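Putative capsid protein of prophage (Escherichia coli CFT073, PDB 3BQW) probably serves as a major capsid protein of a prophage, presumably as a building block of the viral shell. Local coordinates at residues C63-G68 with R73-E78; P84-P89 with A297-E302; I171-A174 with K178-E181; A236-C241 with K251-D256; G264-S269 with K274-P279. All coordinates share one frame; numbering follows the deposited sequence.

The five contacts show how one chain of a capsid-protein family is tied together at different depths and sequence separations. Contacts 1 and 5 each join neighbouring strands of a beta hairpin, and their centres lie about 26 Å apart in different sheets. Contacts 3, 4 and 5 all reach the same seven-stranded mixed sheet, with centres 23 to 25 Å from one another; in it strand 248-254 of contact 4 lies beside strand 257-267 of contact 5. Contact 2 spans more than 200 residues of chain, within which contacts 3, 4 and 5 all fall. Contacts 2 and 3 are farthest apart, with centres about 44 Å from each other.

Contact 1: residues C63-G68 with R73-E78; sequences CSPMVG and RDKGYE
Two first torsions set the side chains of Ser64 and Tyr77 against their opposite strands: Ser64 OG lies beside its own backbone N (chi1 -64°), close to Gly76, while Tyr77 CG sits between its backbone N and carbonyl carbon (chi1 62°), which brings the ring obliquely near the carbonyl oxygen of Cys63. The frame for both is an antiparallel beta hairpin of strands 61-67 and 70-79, at the edge of a four-stranded sheet. Its hydrogen-bonded pair is Cys63 with Tyr77, whose side chains share a face of the sheet. Cys63 N gives a nearly straight bond of 3.0 Å to Tyr77 O, and Tyr77 N returns one of equal length to Cys63 O. The latter carbonyl also receives a CA-H contact from Gly76 CA at 2.9 Å, so the backbones run very close where Gly76 has no side chain to intervene. Ser64 OG takes up this place, 3.4 Å from Gly76 CA and 3.7 Å from Arg73 CA. At 73-76 the strand is interrupted by a 3-10 segment, and pairing resumes at Pro65 with Gln72. Arg73 sends its guanidinium to Asp162 and Glu160 on the next strand but one, binding the hairpin to the rest of the sheet. The Pro65 ring crosses the Lys75 side chain at about a right angle, and Pro65 CG meets Lys75 CB at 3.6 Å.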
# COMPACT_ATOMS: atom_id res chain seq x y z
N CYS A 63 -9.34 -13.82 12.73
CA CYS A 63 -10.27 -13.51 11.69
C CYS A 63 -11.69 -13.65 12.21
O CYS A 63 -12.04 -14.66 12.81
CB CYS A 63 -10.02 -14.44 10.49
SG CYS A 63 -8.43 -14.08 9.72
N SER A 64 -12.49 -12.61 11.99
CA SER A 64 -13.84 -12.53 12.50
C SER A 64 -14.81 -12.20 11.37
O SER A 64 -14.55 -11.30 10.59
CB SER A 64 -13.94 -11.43 13.57
OG SER A 64 -13.15 -11.73 14.71
N PRO A 65 -16.00 -12.85 11.37
CA PRO A 65 -16.97 -12.43 10.39
C PRO A 65 -17.60 -11.08 10.80
O PRO A 65 -17.43 -10.61 11.95
CB PRO A 65 -18.01 -13.57 10.42
CG PRO A 65 -17.91 -14.16 11.75
CD PRO A 65 -16.51 -13.88 12.28
N MET A 66 -18.34 -10.48 9.87
CA MET A 66 -18.98 -9.20 10.09
C MET A 66 -20.43 -9.33 9.67
O MET A 66 -20.77 -10.12 8.80
CB MET A 66 -18.28 -8.08 9.29
CG MET A 66 -16.80 -7.85 9.66
SD MET A 66 -15.92 -6.59 8.71
CE MET A 66 -16.96 -5.16 9.00
N VAL A 67 -21.30 -8.57 10.33
CA VAL A 67 -22.69 -8.42 9.93
C VAL A 67 -22.87 -6.91 9.78
O VAL A 67 -22.87 -6.18 10.78
CB VAL A 67 -23.67 -9.02 10.97
CG1 VAL A 67 -25.13 -8.95 10.47
CG2 VAL A 67 -23.29 -10.47 11.29
N GLY A 68 -22.93 -6.44 8.54
CA GLY A 68 -22.90 -5.02 8.27
C GLY A 68 -21.53 -4.48 8.60
O GLY A 68 -20.50 -5.03 8.16
N ARG A 73 -16.78 -10.64 16.95
CA ARG A 73 -15.52 -11.11 17.52
C ARG A 73 -15.66 -12.43 18.29
O ARG A 73 -14.69 -13.15 18.46
CB ARG A 73 -14.89 -10.04 18.43
CG ARG A 73 -14.40 -8.77 17.71
CD ARG A 73 -13.32 -8.04 18.56
NE ARG A 73 -12.04 -8.76 18.46
CZ ARG A 73 -11.12 -8.55 17.51
NH1 ARG A 73 -11.29 -7.63 16.56
NH2 ARG A 73 -10.01 -9.28 17.51
N ASP A 74 -16.87 -12.74 18.75
CA ASP A 74 -17.10 -14.03 19.42
C ASP A 74 -17.05 -15.17 18.43
O ASP A 74 -16.83 -16.30 18.82
CB ASP A 74 -18.43 -14.03 20.21
CG ASP A 74 -18.40 -13.09 21.40
OD1 ASP A 74 -17.30 -12.62 21.78
OD2 ASP A 74 -19.48 -12.80 21.97
N LYS A 75 -17.26 -14.86 17.15
CA LYS A 75 -17.11 -15.84 16.07
C LYS A 75 -15.75 -15.79 15.36
O LYS A 75 -15.58 -16.44 14.35
CB LYS A 75 -18.24 -15.68 15.05
CG LYS A 75 -19.63 -16.02 15.62
CD LYS A 75 -20.72 -15.88 14.57
CE LYS A 75 -22.10 -15.92 15.22
NZ LYS A 75 -23.17 -15.63 14.21
N GLY A 76 -14.79 -15.07 15.92
CA GLY A 76 -13.45 -15.02 15.36
C GLY A 76 -12.55 -16.07 15.96
O GLY A 76 -12.82 -16.58 17.04
N TYR A 77 -11.48 -16.40 15.25
CA TYR A 77 -10.53 -17.40 15.70
C TYR A 77 -9.17 -17.16 15.01
O TYR A 77 -9.13 -16.58 13.91
CB TYR A 77 -11.11 -18.82 15.44
CG TYR A 77 -11.35 -19.12 13.99
CD1 TYR A 77 -10.51 -19.97 13.28
CD2 TYR A 77 -12.39 -18.50 13.30
CE1 TYR A 77 -10.70 -20.20 11.92
CE2 TYR A 77 -12.59 -18.72 11.93
CZ TYR A 77 -11.74 -19.57 11.24
OH TYR A 77 -11.95 -19.79 9.89
N GLU A 78 -8.08 -17.54 15.69
CA GLU A 78 -6.75 -17.53 15.08
C GLU A 78 -6.64 -18.58 14.02
O GLU A 78 -6.91 -19.74 14.26
CB GLU A 78 -5.63 -17.78 16.08
CG GLU A 78 -5.31 -16.59 16.91
CD GLU A 78 -4.58 -15.48 16.19
OE1 GLU A 78 -3.76 -15.71 15.30
OE2 GLU A 78 -4.81 -14.33 16.58

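Contact 2: residues P84-P89 with A297-E302; sequences PGYMKP and AIMDQE
Met299 N donates a hydrogen bond to Tyr86 OH at 2.9 Å, the one polar bond between these two distant loops; it appears almost straight, but the place of the hydroxyl is less sure, so the bond's length and straightness should be read with caution. Tyr86 holds most of the contact. Its CG stands opposite the backbone N (chi1 -160°), which projects the phenol out of the 84-89 loop until its far end reaches the chain at 297-299. The ring arrives edge-on to Ala297: the carbonyl oxygen of that residue lies in the ring plane, with Tyr86 CE1 3.9 Å from Ala297 O. Apolar carbons also touch this end of the phenol. Ile298 sends its CG2 branch to within 3.6 Å of Tyr86 OH, the two side chains meeting roughly at right angles, while Met299 CB lies 4.0 Å from Tyr86 CE1. Past CB the methionine bends at both of its next torsions and leads away from the tyrosine. Met87 pairs through its backbone with Ser333 of strand 327-338, and Ile298 with Thr309 in a loop. Directly after the tyrosine's partner, Asp300 OD2 takes a weak bond from Glu302 N at 3.2 Å and a salt bridge from Lys316. This is the N-cap arrangement, in which an aspartate just before the first turn opens helix 301-305.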
# COMPACT_ATOMS: atom_id res chain seq x y z
N PRO A 84 -7.74 -13.80 0.81
CA PRO A 84 -7.51 -12.43 0.34
C PRO A 84 -8.71 -11.80 -0.39
O PRO A 84 -9.57 -12.50 -0.89
CB PRO A 84 -6.33 -12.60 -0.60
CG PRO A 84 -6.53 -13.99 -1.16
CD PRO A 84 -7.01 -14.80 0.01
N GLY A 85 -8.76 -10.47 -0.42
CA GLY A 85 -9.72 -9.75 -1.22
C GLY A 85 -9.32 -9.88 -2.69
O GLY A 85 -8.27 -9.41 -3.09
N TYR A 86 -10.16 -10.53 -3.48
CA TYR A 86 -9.89 -10.73 -4.89
C TYR A 86 -10.29 -9.49 -5.67
O TYR A 86 -11.40 -8.98 -5.52
CB TYR A 86 -10.64 -11.94 -5.42
CG TYR A 86 -10.07 -12.48 -6.69
CD1 TYR A 86 -9.06 -13.42 -6.67
CD2 TYR A 86 -10.58 -12.07 -7.94
CE1 TYR A 86 -8.55 -13.94 -7.82
CE2 TYR A 86 -10.06 -12.58 -9.12
CZ TYR A 86 -9.05 -13.52 -9.05
OH TYR A 86 -8.50 -14.08 -10.19
N MET A 87 -9.36 -9.03 -6.50
CA MET A 87 -9.54 -7.84 -7.31
C MET A 87 -9.43 -8.19 -8.80
O MET A 87 -8.61 -9.04 -9.22
CB MET A 87 -8.46 -6.80 -6.94
CG MET A 87 -8.37 -6.38 -5.48
SD MET A 87 -7.10 -5.07 -5.23
CE MET A 87 -8.07 -3.78 -5.89
N LYS A 88 -10.26 -7.52 -9.59
CA LYS A 88 -10.20 -7.64 -11.05
C LYS A 88 -10.78 -6.41 -11.77
O LYS A 88 -11.69 -6.53 -12.58
CB LYS A 88 -10.83 -8.94 -11.54
CG LYS A 88 -12.25 -9.21 -11.09
CD LYS A 88 -12.68 -10.54 -11.69
CE LYS A 88 -14.10 -10.93 -11.33
NZ LYS A 88 -15.09 -9.90 -11.75
N PRO A 89 -10.20 -5.23 -11.52
CA PRO A 89 -10.67 -4.04 -12.19
C PRO A 89 -10.47 -4.16 -13.69
O PRO A 89 -9.46 -4.74 -14.16
CB PRO A 89 -9.77 -2.95 -11.61
CG PRO A 89 -8.56 -3.63 -11.15
CD PRO A 89 -9.06 -4.94 -10.64
N ALA A 297 -3.77 -17.34 -5.18
CA ALA A 297 -3.84 -17.78 -6.59
C ALA A 297 -4.85 -16.99 -7.42
O ALA A 297 -5.93 -16.63 -6.95
CB ALA A 297 -4.15 -19.30 -6.69
N ILE A 298 -4.48 -16.78 -8.67
CA ILE A 298 -5.39 -16.25 -9.67
C ILE A 298 -6.44 -17.31 -9.97
O ILE A 298 -6.11 -18.49 -10.13
CB ILE A 298 -4.64 -15.88 -10.95
CG1 ILE A 298 -3.46 -14.94 -10.64
CG2 ILE A 298 -5.61 -15.26 -11.96
CD1 ILE A 298 -3.90 -13.55 -10.22
N MET A 299 -7.71 -16.89 -10.00
CA MET A 299 -8.84 -17.81 -10.07
C MET A 299 -9.57 -17.79 -11.43
O MET A 299 -10.49 -18.57 -11.64
CB MET A 299 -9.82 -17.58 -8.90
CG MET A 299 -9.28 -18.07 -7.54
SD MET A 299 -8.66 -19.82 -7.48
CE MET A 299 -10.21 -20.65 -7.13
N ASP A 300 -9.13 -16.93 -12.34
CA ASP A 300 -9.63 -16.86 -13.71
C ASP A 300 -9.46 -18.19 -14.47
O ASP A 300 -8.38 -18.79 -14.45
CB ASP A 300 -8.88 -15.75 -14.46
CG ASP A 300 -9.40 -15.55 -15.87
OD1 ASP A 300 -10.54 -15.07 -16.01
OD2 ASP A 300 -8.65 -15.87 -16.82
N GLN A 301 -10.53 -18.62 -15.15
CA GLN A 301 -10.50 -19.91 -15.83
C GLN A 301 -9.34 -20.03 -16.80
O GLN A 301 -8.73 -21.09 -16.89
CB GLN A 301 -11.82 -20.26 -16.54
CG GLN A 301 -11.80 -21.72 -17.06
CD GLN A 301 -13.10 -22.18 -17.72
OE1 GLN A 301 -13.99 -22.74 -17.07
NE2 GLN A 301 -13.18 -21.99 -19.03
N GLU A 302 -9.02 -18.95 -17.53
CA GLU A 302 -7.94 -19.01 -18.52
C GLU A 302 -6.59 -19.07 -17.82
O GLU A 302 -5.66 -19.71 -18.31
CB GLU A 302 -8.00 -17.82 -19.48
CG GLU A 302 -6.91 -17.80 -20.55
CD GLU A 302 -7.03 -18.90 -21.61
OE1 GLU A 302 -8.08 -19.59 -21.69
OE2 GLU A 302 -6.06 -19.06 -22.40

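Contact 3: residues I171-A174 with K178-E181; sequences IEQA and KWSE
Gln173 drives its side-chain amide against Trp179, and this is the close-packed half of a contact made within a short 3-10 segment and loop that follow strand 170-172. The amide plane stands almost perpendicular to the indole, at 86°, and the group lies over one face of the ring system, displaced toward the rim. Its carbon marks the approach: Gln173 CD lies 4.0 Å from Trp179 CG and 3.8 Å from Trp179 N. A side chain extended beyond CG carries the amide this far, and on the way Gln173 CB passes Lys178 CA at 4.2 Å. Both Gln173 and Trp179 are buried. The indole has further partners: NE1 is hydrogen-bonded to Asp192 and the ring meets Phe220 edge-to-face. Gln173 in turn pairs through its backbone with Lys349 of strand 346-349, and its side chain touches Val348 of the same strand.

The other half is looser and faces solvent. Here the exposed Ala174 meets the methylenes of an extended lysine: Lys178 CE comes to 4.0 Å from Ala174 CA and 4.2 Å from Ala174 CB, and Lys178 CG lies 3.9 Å from Gln173 O.

Taken together, the chemistry implies a division of labour: a polar amide packed on an aromatic face and close to a backbone N forms the buried side, while on the solvent side aliphatic lysine carbons lie along Ala174 and the Gln173 carbonyl at van der Waals distance.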
# COMPACT_ATOMS: atom_id res chain seq x y z
N ILE A 171 -1.59 5.46 20.42
CA ILE A 171 -1.53 6.49 21.44
C ILE A 171 -2.30 7.71 20.95
O ILE A 171 -2.24 8.06 19.78
CB ILE A 171 -0.06 6.89 21.73
CG1 ILE A 171 0.74 5.68 22.27
CG2 ILE A 171 0.01 8.10 22.65
CD1 ILE A 171 2.26 5.96 22.52
N GLU A 172 -3.03 8.36 21.84
CA GLU A 172 -3.65 9.63 21.51
C GLU A 172 -3.15 10.71 22.43
O GLU A 172 -3.19 10.54 23.63
CB GLU A 172 -5.16 9.53 21.60
CG GLU A 172 -5.73 8.63 20.54
CD GLU A 172 -7.24 8.69 20.45
OE1 GLU A 172 -7.88 9.20 21.40
OE2 GLU A 172 -7.80 8.21 19.44
N GLN A 173 -2.68 11.83 21.88
CA GLN A 173 -2.26 12.95 22.71
C GLN A 173 -3.37 13.47 23.64
O GLN A 173 -3.09 13.93 24.74
CB GLN A 173 -1.66 14.07 21.88
CG GLN A 173 -0.23 13.76 21.41
CD GLN A 173 0.55 14.99 20.97
OE1 GLN A 173 1.79 15.00 20.94
NE2 GLN A 173 -0.16 16.03 20.63
N ALA A 174 -4.62 13.37 23.21
CA ALA A 174 -5.75 13.79 24.04
C ALA A 174 -5.91 13.01 25.35
O ALA A 174 -6.64 13.48 26.19
CB ALA A 174 -7.06 13.75 23.23
N LYS A 178 -0.94 17.36 25.03
CA LYS A 178 -1.19 17.84 23.67
C LYS A 178 -0.12 18.83 23.19
O LYS A 178 0.20 19.80 23.87
CB LYS A 178 -2.55 18.52 23.58
CG LYS A 178 -3.73 17.68 23.96
CD LYS A 178 -5.00 18.36 23.49
CE LYS A 178 -6.25 17.74 24.09
NZ LYS A 178 -7.47 18.55 23.74
N TRP A 179 0.39 18.62 21.99
CA TRP A 179 1.38 19.54 21.41
C TRP A 179 0.83 20.93 21.16
O TRP A 179 1.55 21.92 21.30
CB TRP A 179 1.95 18.97 20.10
CG TRP A 179 3.10 18.05 20.29
CD1 TRP A 179 3.78 17.83 21.43
CD2 TRP A 179 3.76 17.29 19.27
NE1 TRP A 179 4.79 16.94 21.22
CE2 TRP A 179 4.82 16.60 19.90
CE3 TRP A 179 3.55 17.10 17.90
CZ2 TRP A 179 5.66 15.75 19.21
CZ3 TRP A 179 4.39 16.25 17.22
CH2 TRP A 179 5.42 15.57 17.87
N SER A 180 -0.44 21.01 20.79
CA SER A 180 -1.08 22.28 20.51
C SER A 180 -1.06 23.21 21.74
O SER A 180 -1.06 24.42 21.60
CB SER A 180 -2.52 22.03 20.04
OG SER A 180 -3.28 21.45 21.09
N GLU A 181 -0.97 22.61 22.93
CA GLU A 181 -1.00 23.32 24.19
C GLU A 181 0.38 23.57 24.76
O GLU A 181 0.50 24.11 25.87
CB GLU A 181 -1.83 22.51 25.20
CG GLU A 181 -3.32 22.45 24.86
CD GLU A 181 -4.15 21.64 25.85
OE1 GLU A 181 -3.58 21.08 26.81
OE2 GLU A 181 -5.39 21.55 25.65

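Contact 4: residues A236-C241 with K251-D256; sequences AAELAC and KGYLGD
Tyr253 and Glu238 make up this contact almost alone, the phenol of a strand meeting the carboxylate of a helix. Of hydrogen bonds there is one across the segments: Tyr253 OH donates to Glu238 OE1 at a short 2.6 Å. The hydroxyl comes in on the anti side of the carboxylate oxygen, 23° out of the carboxylate plane, and the carboxylate and ring planes are turned 64° apart. Relative to the tyrosine ring, Glu238 OE1 lies at the edge, close to the ring plane. Glu238 reaches it with CG opposite the backbone N (chi1 -160°) and an extended chain beyond.

Van der Waals contacts around the bond are few. Glu238 CB lies 3.8 Å from Tyr253 OH, which places the aliphatic part of the glutamate near the phenol oxygen as well.

Further hydrogen bonds from the chain before the helix make up the third group. Glu238 OE1 is gripped again by Glu234 N, and OE2 receives a weak bond from Ser233 N, so the buried carboxylate gathers donors from the chain leading into its own helix. These would be expected to favour its ionised form. Ser235 OG bonds both Tyr253 OH and Glu238 N, linking the two partners by a second route.

In the fold, helix 236-241 packs against side chains of the neighbouring strands 248-254 and 257-267: Ala237 touches Ala258, Cys241 touches Ile260 and Phe250, and Ala240 reaches helix 30-35.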
# COMPACT_ATOMS: atom_id res chain seq x y z
N ALA A 236 17.94 2.97 4.50
CA ALA A 236 16.79 2.34 3.84
C ALA A 236 15.57 3.28 3.78
O ALA A 236 14.86 3.31 2.78
CB ALA A 236 16.41 1.05 4.55
N ALA A 237 15.32 4.02 4.87
CA ALA A 237 14.21 4.99 4.93
C ALA A 237 14.33 6.00 3.80
O ALA A 237 13.40 6.25 3.06
CB ALA A 237 14.20 5.71 6.29
N GLU A 238 15.53 6.54 3.65
CA GLU A 238 15.83 7.56 2.64
C GLU A 238 15.77 7.03 1.21
O GLU A 238 15.19 7.66 0.32
CB GLU A 238 17.22 8.13 2.95
CG GLU A 238 17.44 9.43 2.35
CD GLU A 238 18.75 10.05 2.76
OE1 GLU A 238 19.39 9.64 3.78
OE2 GLU A 238 19.15 10.96 2.01
N LEU A 239 16.40 5.89 0.98
CA LEU A 239 16.27 5.18 -0.29
C LEU A 239 14.81 4.93 -0.71
O LEU A 239 14.44 5.11 -1.88
CB LEU A 239 16.98 3.83 -0.18
CG LEU A 239 18.28 3.58 -0.92
CD1 LEU A 239 19.38 4.60 -0.61
CD2 LEU A 239 18.70 2.14 -0.56
N ALA A 240 13.98 4.48 0.23
CA ALA A 240 12.57 4.24 -0.06
C ALA A 240 11.80 5.47 -0.59
O ALA A 240 10.83 5.29 -1.31
CB ALA A 240 11.86 3.68 1.15
N CYS A 241 12.23 6.68 -0.25
CA CYS A 241 11.52 7.91 -0.67
C CYS A 241 11.89 8.46 -2.05
O CYS A 241 11.13 9.25 -2.62
CB CYS A 241 11.78 9.03 0.33
SG CYS A 241 11.11 8.77 1.98
N LYS A 251 12.67 14.51 5.08
CA LYS A 251 12.98 15.76 5.75
C LYS A 251 14.36 15.81 6.38
O LYS A 251 14.89 16.89 6.60
CB LYS A 251 11.93 16.04 6.84
CG LYS A 251 10.55 16.32 6.29
CD LYS A 251 10.57 17.50 5.32
CE LYS A 251 9.20 17.80 4.85
NZ LYS A 251 9.18 18.84 3.82
N GLY A 252 14.93 14.65 6.71
CA GLY A 252 16.18 14.61 7.44
C GLY A 252 16.11 13.64 8.59
O GLY A 252 15.34 12.70 8.56
N TYR A 253 16.92 13.89 9.61
CA TYR A 253 17.08 13.00 10.75
C TYR A 253 16.97 13.76 12.07
O TYR A 253 17.27 14.96 12.14
CB TYR A 253 18.42 12.27 10.69
CG TYR A 253 18.56 11.33 9.52
CD1 TYR A 253 18.30 9.96 9.65
CD2 TYR A 253 18.92 11.80 8.26
CE1 TYR A 253 18.42 9.09 8.56
CE2 TYR A 253 19.04 10.95 7.17
CZ TYR A 253 18.80 9.60 7.32
OH TYR A 253 18.94 8.78 6.22
N LEU A 254 16.52 13.04 13.09
CA LEU A 254 16.50 13.51 14.47
C LEU A 254 17.28 12.46 15.25
O LEU A 254 16.71 11.51 15.76
CB LEU A 254 15.05 13.63 14.94
CG LEU A 254 14.65 14.30 16.24
CD1 LEU A 254 15.32 15.69 16.41
CD2 LEU A 254 13.10 14.40 16.29
N GLY A 255 18.60 12.59 15.29
CA GLY A 255 19.43 11.52 15.82
C GLY A 255 19.43 10.39 14.80
O GLY A 255 19.74 10.62 13.65
N ASP A 256 19.04 9.19 15.23
CA ASP A 256 18.98 8.04 14.31
C ASP A 256 17.57 7.79 13.76
O ASP A 256 17.31 6.75 13.17
CB ASP A 256 19.60 6.75 14.92
CG ASP A 256 18.94 6.31 16.24
OD1 ASP A 256 17.97 6.96 16.71
OD2 ASP A 256 19.43 5.29 16.81

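Contact 5: residues G264-S269 with K274-P279; sequences GKYTDS and KYFLEP
Three backbone hydrogen bonds zip the antiparallel beta hairpin of strands 257-267 and 273-275. The hydrogen-bonded pair Tyr266 with Lys274 has both rungs: Lys274 N to Tyr266 O at 2.8 Å, and Tyr266 N to Lys274 O at 2.9 Å. Beyond the non-hydrogen-bonded pair Lys265 with Tyr275, Phe276 N bonds Gly264 O at 3.1 Å. A water bridges this last carbonyl to Leu277 N, so the end of the hairpin away from its turn is tied twice.

Outward of the backbone, aromatic groups and lysine methylenes pack on the face shared by Tyr266 and Lys274. Tyr266 CG lies between the backbone N and the carbonyl carbon (chi1 62°), which brings the ring under the lysine: Lys274 CB forms a CH-pi contact at 4.0 Å from the centroid of the Tyr266 ring. The Phe276 ring meets Tyr266 at an intermediate tilt, planes 42° apart, with Tyr266 CD2 over the phenylalanine face near its rim. Both rings also meet Trp138 of the long helix 113-146, joining the hairpin to it. On the other side Lys265 and Tyr275 run side by side, Lys265 CE lying 3.7 Å from Tyr275 CE1. Asp268 OD1 accepts from Thr272 N in the turn, while Asp268 OD2 remains 4.5 Å from Lys274 NZ, too far for a salt bridge.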
# COMPACT_ATOMS: atom_id res chain seq x y z
N GLY A 264 0.25 10.81 0.71
CA GLY A 264 -0.47 9.99 -0.25
C GLY A 264 -1.99 9.93 -0.08
O GLY A 264 -2.52 9.81 1.02
N LYS A 265 -2.69 9.97 -1.21
CA LYS A 265 -4.14 9.89 -1.22
C LYS A 265 -4.63 8.79 -2.15
O LYS A 265 -3.91 8.33 -3.05
CB LYS A 265 -4.76 11.22 -1.64
CG LYS A 265 -4.32 12.42 -0.82
CD LYS A 265 -5.07 13.65 -1.26
CE LYS A 265 -4.29 14.96 -0.98
NZ LYS A 265 -3.25 15.29 -2.04
N TYR A 266 -5.85 8.35 -1.92
CA TYR A 266 -6.53 7.47 -2.84
C TYR A 266 -7.94 7.98 -3.05
O TYR A 266 -8.44 8.81 -2.28
CB TYR A 266 -6.57 6.02 -2.31
CG TYR A 266 -7.33 5.87 -1.02
CD1 TYR A 266 -8.68 5.50 -1.00
CD2 TYR A 266 -6.70 6.09 0.19
CE1 TYR A 266 -9.37 5.36 0.20
CE2 TYR A 266 -7.38 5.96 1.40
CZ TYR A 266 -8.71 5.59 1.40
OH TYR A 266 -9.35 5.50 2.61
N THR A 267 -8.58 7.46 -4.09
CA THR A 267 -10.00 7.72 -4.28
C THR A 267 -10.78 6.44 -3.93
O THR A 267 -10.36 5.33 -4.27
CB THR A 267 -10.26 8.23 -5.68
OG1 THR A 267 -9.78 9.58 -5.78
CG2 THR A 267 -11.75 8.20 -6.00
N ASP A 268 -11.88 6.61 -3.19
CA ASP A 268 -12.72 5.46 -2.79
C ASP A 268 -13.90 5.24 -3.77
O ASP A 268 -14.09 6.03 -4.71
CB ASP A 268 -13.19 5.60 -1.33
CG ASP A 268 -14.10 6.81 -1.09
OD1 ASP A 268 -14.29 7.63 -2.01
OD2 ASP A 268 -14.62 6.93 0.05
N SER A 269 -14.66 4.16 -3.55
CA SER A 269 -15.81 3.79 -4.41
C SER A 269 -16.68 5.00 -4.74
O SER A 269 -17.03 5.23 -5.90
CB SER A 269 -16.68 2.71 -3.75
OG SER A 269 -15.89 1.76 -3.05
N LYS A 274 -9.22 10.58 -0.21
CA LYS A 274 -8.90 10.36 1.19
C LYS A 274 -7.41 10.19 1.36
O LYS A 274 -6.72 9.76 0.44
CB LYS A 274 -9.60 9.11 1.69
CG LYS A 274 -11.10 9.14 1.55
CD LYS A 274 -11.75 8.21 2.57
CE LYS A 274 -13.23 8.57 2.82
NZ LYS A 274 -13.43 10.03 3.10
N TYR A 275 -6.92 10.52 2.55
CA TYR A 275 -5.53 10.23 2.91
C TYR A 275 -5.39 8.79 3.35
O TYR A 275 -6.23 8.26 4.06
CB TYR A 275 -5.06 11.12 4.05
CG TYR A 275 -4.87 12.57 3.68
CD1 TYR A 275 -3.75 12.97 2.96
CD2 TYR A 275 -5.79 13.52 4.06
CE1 TYR A 275 -3.57 14.29 2.61
CE2 TYR A 275 -5.63 14.84 3.72
CZ TYR A 275 -4.53 15.23 3.00
OH TYR A 275 -4.38 16.56 2.68
N PHE A 276 -4.31 8.17 2.93
CA PHE A 276 -3.90 6.89 3.50
C PHE A 276 -3.63 7.04 4.98
O PHE A 276 -4.10 6.26 5.79
CB PHE A 276 -2.62 6.41 2.82
CG PHE A 276 -2.82 5.87 1.44
CD1 PHE A 276 -3.55 4.71 1.24
CD2 PHE A 276 -2.27 6.52 0.34
CE1 PHE A 276 -3.71 4.21 -0.06
CE2 PHE A 276 -2.44 6.02 -0.92
CZ PHE A 276 -3.15 4.87 -1.13
N LEU A 277 -2.83 8.05 5.32
CA LEU A 277 -2.48 8.37 6.68
C LEU A 277 -3.11 9.70 7.02
O LEU A 277 -2.77 10.72 6.43
CB LEU A 277 -0.95 8.45 6.82
CG LEU A 277 -0.35 8.66 8.22
CD1 LEU A 277 -0.63 7.43 9.11
CD2 LEU A 277 1.17 8.96 8.14
N GLU A 278 -4.03 9.70 7.98
CA GLU A 278 -4.67 10.90 8.42
C GLU A 278 -3.61 11.91 8.81
O GLU A 278 -2.58 11.53 9.41
CB GLU A 278 -5.59 10.66 9.60
CG GLU A 278 -6.91 10.02 9.24
CD GLU A 278 -7.57 10.71 8.07
OE1 GLU A 278 -7.76 11.95 8.13
OE2 GLU A 278 -7.87 10.01 7.07
N PRO A 279 -3.84 13.17 8.47
CA PRO A 279 -2.80 14.17 8.59
C PRO A 279 -2.30 14.41 10.00
O PRO A 279 -1.20 14.90 10.15
CB PRO A 279 -3.45 15.44 8.03
CG PRO A 279 -4.62 14.98 7.26
CD PRO A 279 -5.09 13.75 7.93
O HOH W 1 -1.48 9.87 3.57